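Long-range contact in YusO protein (Bacillus subtilis, PDB 1S3J), which represses the multidrug resistance operon mdtRP by binding directly, as a homodimeric MarR-family regulator, to its promoter region: residues L75-T87 against I93-F105. Numbering follows the deposited sequence.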
ATOM      1  N   LEU A  75      -0.572  -8.897 -20.772  1.00 37.89           N
ATOM      2  CA  LEU A  75      -1.917  -8.486 -21.114  1.00 39.12           C
ATOM      3  C   LEU A  75      -2.324  -8.903 -22.550  1.00 40.13           C
ATOM      4  O   LEU A  75      -3.415  -9.417 -22.731  1.00 39.43           O
ATOM      5  CB  LEU A  75      -2.070  -6.964 -20.903  1.00 39.07           C
ATOM      6  CG  LEU A  75      -2.066  -6.531 -19.426  1.00 38.28           C
ATOM      7  CD1 LEU A  75      -1.873  -5.049 -19.324  1.00 38.16           C
ATOM      8  CD2 LEU A  75      -3.344  -6.977 -18.701  1.00 37.25           C
ATOM      9  N   GLU A  76      -1.444  -8.715 -23.542  1.00 41.54           N
ATOM     10  CA  GLU A  76      -1.769  -9.078 -24.936  1.00 42.93           C
ATOM     11  C   GLU A  76      -1.956 -10.589 -25.091  1.00 43.37           C
ATOM     12  O   GLU A  76      -2.854 -11.040 -25.799  1.00 42.93           O
ATOM     13  CB  GLU A  76      -0.724  -8.572 -25.931  1.00 43.22           C
ATOM     14  CG  GLU A  76      -1.135  -8.814 -27.390  1.00 45.47           C
ATOM     15  CD  GLU A  76      -0.385  -7.954 -28.405  1.00 48.00           C
ATOM     16  OE1 GLU A  76       0.857  -7.893 -28.326  1.00 48.04           O
ATOM     17  OE2 GLU A  76      -1.041  -7.350 -29.296  1.00 51.42           O
ATOM     18  N   GLN A  77      -1.130 -11.358 -24.390  1.00 44.23           N
ATOM     19  CA  GLN A  77      -1.231 -12.814 -24.378  1.00 45.33           C
ATOM     20  C   GLN A  77      -2.584 -13.294 -23.834  1.00 45.12           C
ATOM     21  O   GLN A  77      -3.086 -14.341 -24.229  1.00 45.00           O
ATOM     22  CB  GLN A  77      -0.089 -13.402 -23.541  1.00 45.82           C
ATOM     23  CG  GLN A  77      -0.019 -14.930 -23.518  1.00 47.81           C
ATOM     24  CD  GLN A  77      -0.745 -15.572 -22.344  1.00 50.46           C
ATOM     25  OE1 GLN A  77      -1.299 -16.672 -22.472  1.00 53.57           O
ATOM     26  NE2 GLN A  77      -0.737 -14.906 -21.207  1.00 52.69           N
ATOM     27  N   LYS A  78      -3.155 -12.514 -22.920  1.00 44.97           N
ATOM     28  CA  LYS A  78      -4.476 -12.783 -22.364  1.00 44.85           C
ATOM     29  C   LYS A  78      -5.557 -12.051 -23.146  1.00 43.67           C
ATOM     30  O   LYS A  78      -6.735 -12.170 -22.817  1.00 43.33           O
ATOM     31  CB  LYS A  78      -4.511 -12.395 -20.877  1.00 45.31           C
ATOM     32  CG  LYS A  78      -3.510 -13.186 -20.056  1.00 46.63           C
ATOM     33  CD  LYS A  78      -3.652 -12.961 -18.552  1.00 49.66           C
ATOM     34  CE  LYS A  78      -2.702 -11.866 -18.057  1.00 50.12           C
ATOM     35  NZ  LYS A  78      -2.698 -11.745 -16.575  1.00 50.50           N
ATOM     36  N   ASN A  79      -5.131 -11.300 -24.171  1.00 42.60           N
ATOM     37  CA  ASN A  79      -6.003 -10.629 -25.147  1.00 41.82           C
ATOM     38  C   ASN A  79      -6.846  -9.528 -24.501  1.00 40.71           C
ATOM     39  O   ASN A  79      -8.019  -9.336 -24.830  1.00 40.57           O
ATOM     40  CB  ASN A  79      -6.883 -11.654 -25.897  1.00 42.14           C
ATOM     41  CG  ASN A  79      -7.842 -10.999 -26.907  1.00 43.23           C
ATOM     42  OD1 ASN A  79      -7.451 -10.135 -27.722  1.00 41.89           O
ATOM     43  ND2 ASN A  79      -9.114 -11.411 -26.847  1.00 42.88           N
ATOM     44  N   LEU A  80      -6.221  -8.790 -23.596  1.00 38.96           N
ATOM     45  CA  LEU A  80      -6.895  -7.759 -22.827  1.00 38.04           C
ATOM     46  C   LEU A  80      -6.527  -6.386 -23.338  1.00 37.32           C
ATOM     47  O   LEU A  80      -7.211  -5.409 -23.050  1.00 36.85           O
ATOM     48  CB  LEU A  80      -6.490  -7.873 -21.366  1.00 38.17           C
ATOM     49  CG  LEU A  80      -6.709  -9.235 -20.717  1.00 37.72           C
ATOM     50  CD1 LEU A  80      -6.288  -9.180 -19.233  1.00 37.42           C
ATOM     51  CD2 LEU A  80      -8.160  -9.702 -20.865  1.00 37.62           C
ATOM     52  N   ILE A  81      -5.410  -6.313 -24.049  1.00 36.54           N
ATOM     53  CA  ILE A  81      -5.004  -5.112 -24.740  1.00 36.35           C
ATOM     54  C   ILE A  81      -4.546  -5.451 -26.155  1.00 36.22           C
ATOM     55  O   ILE A  81      -4.251  -6.608 -26.460  1.00 35.89           O
ATOM     56  CB  ILE A  81      -3.847  -4.418 -24.004  1.00 36.20           C
ATOM     57  CG1 ILE A  81      -2.582  -5.262 -24.094  1.00 35.90           C
ATOM     58  CG2 ILE A  81      -4.235  -4.105 -22.554  1.00 36.39           C
ATOM     59  CD1 ILE A  81      -1.372  -4.516 -23.718  1.00 37.68           C
ATOM     60  N   ALA A  82      -4.453  -4.419 -26.985  1.00 36.16           N
ATOM     61  CA  ALA A  82      -3.853  -4.523 -28.310  1.00 36.62           C
ATOM     62  C   ALA A  82      -2.782  -3.457 -28.443  1.00 36.40           C
ATOM     63  O   ALA A  82      -2.898  -2.375 -27.856  1.00 36.64           O
ATOM     64  CB  ALA A  82      -4.919  -4.360 -29.396  1.00 36.38           C
ATOM     65  N   ARG A  83      -1.726  -3.784 -29.173  1.00 36.63           N
ATOM     66  CA  ARG A  83      -0.738  -2.815 -29.565  1.00 37.63           C
ATOM     67  C   ARG A  83      -0.979  -2.407 -31.004  1.00 38.05           C
ATOM     68  O   ARG A  83      -1.302  -3.239 -31.833  1.00 38.12           O
ATOM     69  CB  ARG A  83       0.676  -3.383 -29.468  1.00 38.26           C
ATOM     70  CG  ARG A  83       1.089  -3.837 -28.104  1.00 39.00           C
ATOM     71  CD  ARG A  83       2.558  -4.084 -27.986  1.00 40.51           C
ATOM     72  NE  ARG A  83       2.819  -5.347 -27.311  1.00 44.12           N
ATOM     73  CZ  ARG A  83       3.741  -5.526 -26.381  1.00 47.38           C
ATOM     74  NH1 ARG A  83       4.538  -4.527 -25.997  1.00 47.23           N
ATOM     75  NH2 ARG A  83       3.872  -6.714 -25.824  1.00 48.20           N
ATOM     76  N   THR A  84      -0.799  -1.120 -31.281  1.00 38.94           N
ATOM     77  CA  THR A  84      -0.886  -0.550 -32.628  1.00 39.51           C
ATOM     78  C   THR A  84       0.237   0.487 -32.820  1.00 40.50           C
ATOM     79  O   THR A  84       0.825   0.983 -31.851  1.00 39.49           O
ATOM     80  CB  THR A  84      -2.285   0.081 -32.872  1.00 39.87           C
ATOM     81  OG1 THR A  84      -2.677   0.938 -31.782  1.00 37.98           O
ATOM     82  CG2 THR A  84      -3.386  -1.025 -32.907  1.00 39.79           C
ATOM     83  N   HIS A  85       0.571   0.778 -34.073  1.00 41.64           N
ATOM     84  CA  HIS A  85       1.534   1.828 -34.364  1.00 42.71           C
ATOM     85  C   HIS A  85       0.856   3.169 -34.184  1.00 42.86           C
ATOM     86  O   HIS A  85      -0.330   3.335 -34.499  1.00 42.94           O
ATOM     87  CB  HIS A  85       2.089   1.697 -35.776  1.00 43.57           C
ATOM     88  CG  HIS A  85       2.764   0.383 -36.022  1.00 47.01           C
ATOM     89  ND1 HIS A  85       3.897  -0.006 -35.341  1.00 49.98           N
ATOM     90  CD2 HIS A  85       2.442  -0.647 -36.838  1.00 49.47           C
ATOM     91  CE1 HIS A  85       4.259  -1.209 -35.745  1.00 50.30           C
ATOM     92  NE2 HIS A  85       3.396  -1.618 -36.657  1.00 50.46           N
ATOM     93  N   ASN A  86       1.633   4.114 -33.675  1.00 42.46           N
ATOM     94  CA  ASN A  86       1.202   5.472 -33.463  1.00 42.29           C
ATOM     95  C   ASN A  86       1.095   6.142 -34.819  1.00 42.61           C
ATOM     96  O   ASN A  86       1.919   5.896 -35.691  1.00 41.72           O
ATOM     97  CB  ASN A  86       2.242   6.174 -32.595  1.00 42.06           C
ATOM     98  CG  ASN A  86       1.882   7.604 -32.265  1.00 40.84           C
ATOM     99  OD1 ASN A  86       2.229   8.516 -33.003  1.00 38.75           O
ATOM    100  ND2 ASN A  86       1.232   7.808 -31.123  1.00 37.37           N
ATOM    101  N   THR A  87       0.076   6.976 -34.999  1.00 43.26           N
ATOM    102  CA  THR A  87      -0.188   7.556 -36.320  1.00 44.04           C
ATOM    103  C   THR A  87       0.800   8.683 -36.647  1.00 44.21           C
ATOM    104  O   THR A  87       1.091   8.920 -37.811  1.00 44.04           O
ATOM    105  CB  THR A  87      -1.664   8.027 -36.475  1.00 44.09           C
ATOM    106  OG1 THR A  87      -2.004   8.963 -35.456  1.00 44.68           O
ATOM    107  CG2 THR A  87      -2.642   6.873 -36.251  1.00 44.74           C
ATOM    108  N   ILE A  93       4.704   2.710 -30.073  1.00 40.32           N
ATOM    109  CA  ILE A  93       3.621   1.753 -29.857  1.00 39.65           C
ATOM    110  C   ILE A  93       2.535   2.402 -28.990  1.00 38.62           C
ATOM    111  O   ILE A  93       2.833   2.933 -27.931  1.00 37.33           O
ATOM    112  CB  ILE A  93       4.197   0.486 -29.164  1.00 39.61           C
ATOM    113  CG1 ILE A  93       5.376  -0.106 -29.970  1.00 41.21           C
ATOM    114  CG2 ILE A  93       3.119  -0.534 -28.903  1.00 39.39           C
ATOM    115  CD1 ILE A  93       5.079  -0.455 -31.417  1.00 43.32           C
ATOM    116  N   ASP A  94       1.285   2.391 -29.461  1.00 38.23           N
ATOM    117  CA  ASP A  94       0.128   2.722 -28.615  1.00 37.60           C
ATOM    118  C   ASP A  94      -0.478   1.465 -28.036  1.00 36.90           C
ATOM    119  O   ASP A  94      -0.596   0.453 -28.735  1.00 36.21           O
ATOM    120  CB  ASP A  94      -0.991   3.392 -29.391  1.00 37.90           C
ATOM    121  CG  ASP A  94      -0.616   4.737 -29.933  1.00 39.40           C
ATOM    122  OD1 ASP A  94       0.296   5.388 -29.379  1.00 41.92           O
ATOM    123  OD2 ASP A  94      -1.212   5.223 -30.918  1.00 40.05           O
ATOM    124  N   LEU A  95      -0.908   1.551 -26.777  1.00 36.06           N
ATOM    125  CA  LEU A  95      -1.762   0.533 -26.179  1.00 36.01           C
ATOM    126  C   LEU A  95      -3.223   0.969 -26.120  1.00 35.41           C
ATOM    127  O   LEU A  95      -3.522   2.146 -26.006  1.00 35.51           O
ATOM    128  CB  LEU A  95      -1.278   0.185 -24.768  1.00 35.94           C
ATOM    129  CG  LEU A  95       0.168  -0.298 -24.693  1.00 36.72           C
ATOM    130  CD1 LEU A  95       0.599  -0.535 -23.255  1.00 36.12           C
ATOM    131  CD2 LEU A  95       0.338  -1.553 -25.539  1.00 37.31           C
ATOM    132  N   SER A  96      -4.126  -0.002 -26.166  1.00 35.24           N
ATOM    133  CA  SER A  96      -5.536   0.248 -25.919  1.00 35.74           C
ATOM    134  C   SER A  96      -6.224  -0.999 -25.376  1.00 35.80           C
ATOM    135  O   SER A  96      -5.687  -2.117 -25.460  1.00 35.53           O
ATOM    136  CB  SER A  96      -6.214   0.752 -27.200  1.00 36.09           C
ATOM    137  OG  SER A  96      -5.982  -0.150 -28.271  1.00 37.90           O
ATOM    138  N   LEU A  97      -7.405  -0.829 -24.793  1.00 36.38           N
ATOM    139  CA  LEU A  97      -8.171  -1.998 -24.313  1.00 36.94           C
ATOM    140  C   LEU A  97      -8.831  -2.733 -25.448  1.00 37.83           C
ATOM    141  O   LEU A  97      -9.328  -2.116 -26.367  1.00 37.88           O
ATOM    142  CB  LEU A  97      -9.266  -1.574 -23.345  1.00 36.75           C
ATOM    143  CG  LEU A  97      -8.828  -0.828 -22.094  1.00 36.23           C
ATOM    144  CD1 LEU A  97     -10.054  -0.309 -21.402  1.00 36.71           C
ATOM    145  CD2 LEU A  97      -8.034  -1.756 -21.184  1.00 35.63           C
ATOM    146  N   THR A  98      -8.857  -4.060 -25.369  1.00 39.51           N
ATOM    147  CA  THR A  98      -9.778  -4.864 -26.167  1.00 39.83           C
ATOM    148  C   THR A  98     -11.134  -4.875 -25.450  1.00 40.91           C
ATOM    149  O   THR A  98     -11.256  -4.350 -24.324  1.00 40.37           O
ATOM    150  CB  THR A  98      -9.266  -6.297 -26.307  1.00 40.18           C
ATOM    151  OG1 THR A  98      -9.114  -6.890 -25.010  1.00 39.68           O
ATOM    152  CG2 THR A  98      -7.854  -6.351 -26.918  1.00 40.09           C
ATOM    153  N   ASP A  99     -12.141  -5.466 -26.102  1.00 41.83           N
ATOM    154  CA  ASP A  99     -13.460  -5.682 -25.504  1.00 42.94           C
ATOM    155  C   ASP A  99     -13.278  -6.512 -24.240  1.00 43.19           C
ATOM    156  O   ASP A  99     -13.874  -6.216 -23.213  1.00 42.64           O
ATOM    157  CB  ASP A  99     -14.427  -6.459 -26.438  1.00 43.24           C
ATOM    158  CG  ASP A  99     -15.070  -5.590 -27.551  1.00 44.85           C
ATOM    159  OD1 ASP A  99     -14.875  -4.353 -27.578  1.00 47.37           O
ATOM    160  OD2 ASP A  99     -15.807  -6.087 -28.449  1.00 44.84           O
ATOM    161  N   GLU A 100     -12.456  -7.556 -24.336  1.00 43.95           N
ATOM    162  CA  GLU A 100     -12.286  -8.519 -23.248  1.00 44.93           C
ATOM    163  C   GLU A 100     -11.558  -7.893 -22.070  1.00 45.11           C
ATOM    164  O   GLU A 100     -11.783  -8.280 -20.925  1.00 45.26           O
ATOM    165  CB  GLU A 100     -11.532  -9.769 -23.717  1.00 45.24           C
ATOM    166  CG  GLU A 100     -12.354 -10.704 -24.588  1.00 47.24           C
ATOM    167  CD  GLU A 100     -12.078 -10.538 -26.084  1.00 50.60           C
ATOM    168  OE1 GLU A 100     -12.259 -11.543 -26.819  1.00 52.55           O
ATOM    169  OE2 GLU A 100     -11.682  -9.421 -26.534  1.00 50.48           O
ATOM    170  N   GLY A 101     -10.694  -6.925 -22.365  1.00 45.37           N
ATOM    171  CA  GLY A 101      -9.931  -6.218 -21.355  1.00 45.61           C
ATOM    172  C   GLY A 101     -10.775  -5.215 -20.601  1.00 45.69           C
ATOM    173  O   GLY A 101     -10.595  -5.049 -19.406  1.00 45.23           O
ATOM    174  N   ASP A 102     -11.677  -4.539 -21.313  1.00 45.93           N
ATOM    175  CA  ASP A 102     -12.663  -3.648 -20.704  1.00 46.27           C
ATOM    176  C   ASP A 102     -13.511  -4.433 -19.705  1.00 45.82           C
ATOM    177  O   ASP A 102     -13.714  -4.007 -18.574  1.00 45.90           O
ATOM    178  CB  ASP A 102     -13.562  -3.042 -21.790  1.00 46.81           C
ATOM    179  CG  ASP A 102     -14.480  -1.976 -21.260  1.00 48.02           C
ATOM    180  OD1 ASP A 102     -13.999  -0.850 -20.991  1.00 50.31           O
ATOM    181  OD2 ASP A 102     -15.699  -2.175 -21.083  1.00 50.14           O
ATOM    182  N   ILE A 103     -13.972  -5.598 -20.127  1.00 45.21           N
ATOM    183  CA  ILE A 103     -14.773  -6.466 -19.278  1.00 45.03           C
ATOM    184  C   ILE A 103     -13.966  -6.937 -18.060  1.00 44.73           C
ATOM    185  O   ILE A 103     -14.495  -7.032 -16.969  1.00 44.39           O
ATOM    186  CB  ILE A 103     -15.286  -7.667 -20.096  1.00 45.05           C
ATOM    187  CG1 ILE A 103     -16.306  -7.203 -21.141  1.00 45.82           C
ATOM    188  CG2 ILE A 103     -15.903  -8.728 -19.196  1.00 44.86           C
ATOM    189  CD1 ILE A 103     -16.467  -8.178 -22.307  1.00 47.09           C
ATOM    190  N   LYS A 104     -12.682  -7.216 -18.255  1.00 44.34           N
ATOM    191  CA  LYS A 104     -11.841  -7.719 -17.175  1.00 43.99           C
ATOM    192  C   LYS A 104     -11.534  -6.609 -16.175  1.00 43.46           C
ATOM    193  O   LYS A 104     -11.525  -6.863 -14.964  1.00 42.37           O
ATOM    194  CB  LYS A 104     -10.537  -8.324 -17.708  1.00 43.99           C
ATOM    195  CG  LYS A 104      -9.852  -9.291 -16.745  1.00 45.39           C
ATOM    196  CD  LYS A 104     -10.785 -10.419 -16.339  1.00 46.34           C
ATOM    197  CE  LYS A 104     -10.057 -11.542 -15.700  1.00 47.29           C
ATOM    198  NZ  LYS A 104     -10.893 -12.761 -15.663  1.00 48.90           N
ATOM    199  N   PHE A 105     -11.318  -5.390 -16.676  1.00 42.83           N
ATOM    200  CA  PHE A 105     -11.077  -4.241 -15.804  1.00 42.90           C
ATOM    201  C   PHE A 105     -12.310  -3.941 -14.954  1.00 43.71           C
ATOM    202  O   PHE A 105     -12.183  -3.458 -13.818  1.00 43.12           O
ATOM    203  CB  PHE A 105     -10.690  -2.993 -16.597  1.00 42.43           C
ATOM    204  CG  PHE A 105     -10.590  -1.756 -15.756  1.00 41.38           C
ATOM    205  CD1 PHE A 105      -9.535  -1.594 -14.860  1.00 42.24           C
ATOM    206  CD2 PHE A 105     -11.567  -0.782 -15.815  1.00 41.34           C
ATOM    207  CE1 PHE A 105      -9.448  -0.457 -14.065  1.00 42.15           C
ATOM    208  CE2 PHE A 105     -11.489   0.362 -15.018  1.00 41.70           C
ATOM    209  CZ  PHE A 105     -10.431   0.528 -14.154  1.00 42.19           C
TER
HETATM  210  O   HOH W   1      -3.508   0.013 -29.158  1.00 34.91           O
HETATM  211  O   HOH W   2      -2.317   3.648 -32.728  1.00 48.99           O
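Strands 81-85 and 93-97 pair as an antiparallel beta hairpin, and at its base L80 and N79, just after helix 65-77, meet the first turn of helix 99-120. The hydrogen-bonded pairs are A82 with S96 and T84 with D94, each exchanging two backbone hydrogen bonds; D94 N reaches T84 O at 2.8 Å. On the face turned to helices 54-61 and 65-77, the aliphatic stem of R83 runs alongside L95, R83 CG 3.5 Å from L95 CD2, while R83 CD rests on I93 CG2. I81 CD1 packs against the same L95 CD2, 3.9 Å away. Beyond its stem R83 bends at chi3 (-134°); its NE gives E76 OE1, in the guanidinium plane, a straight but weak hydrogen bond (3.4 Å) that is part of a salt bridge. The stronger partner is D73, whose OD1 makes a salt bridge with R83 NH2. This is the wing of the winged helix-turn-helix fold of MarR regulators, and helix 65-77, to which R83 is tied by E76 and D73, ends the predicted DNA-binding motif. The face carrying A82, T84, D94 and S96 is mostly polar: one water bonds two carbonyls, A82 O and D94 O, and two hydroxyls, T84 OG1 and S96 OG, and a second sits within bonding distance of T84 OG1, H85 O and D94 OD2. Toward the hairpin tip, N86 ND2 gives D94 OD1 a nearly straight bond of 3.1 Å on its syn lone pair, although amide and carboxylate planes stand 76° apart. At the base, a Schellman motif ends helix 65-77 at N79, and N79 O accepts from T98 OG1 at 2.7 Å. With chi1 at 59°, that hydroxyl sits between its own backbone N and carbonyl carbon, where it also accepts from G101 N as the N-cap of helix 99-120. T98 N donates to L80 O from above the carbonyl plane, and G101 CA packs 3.3 Å from L80 O in a C-H...O contact.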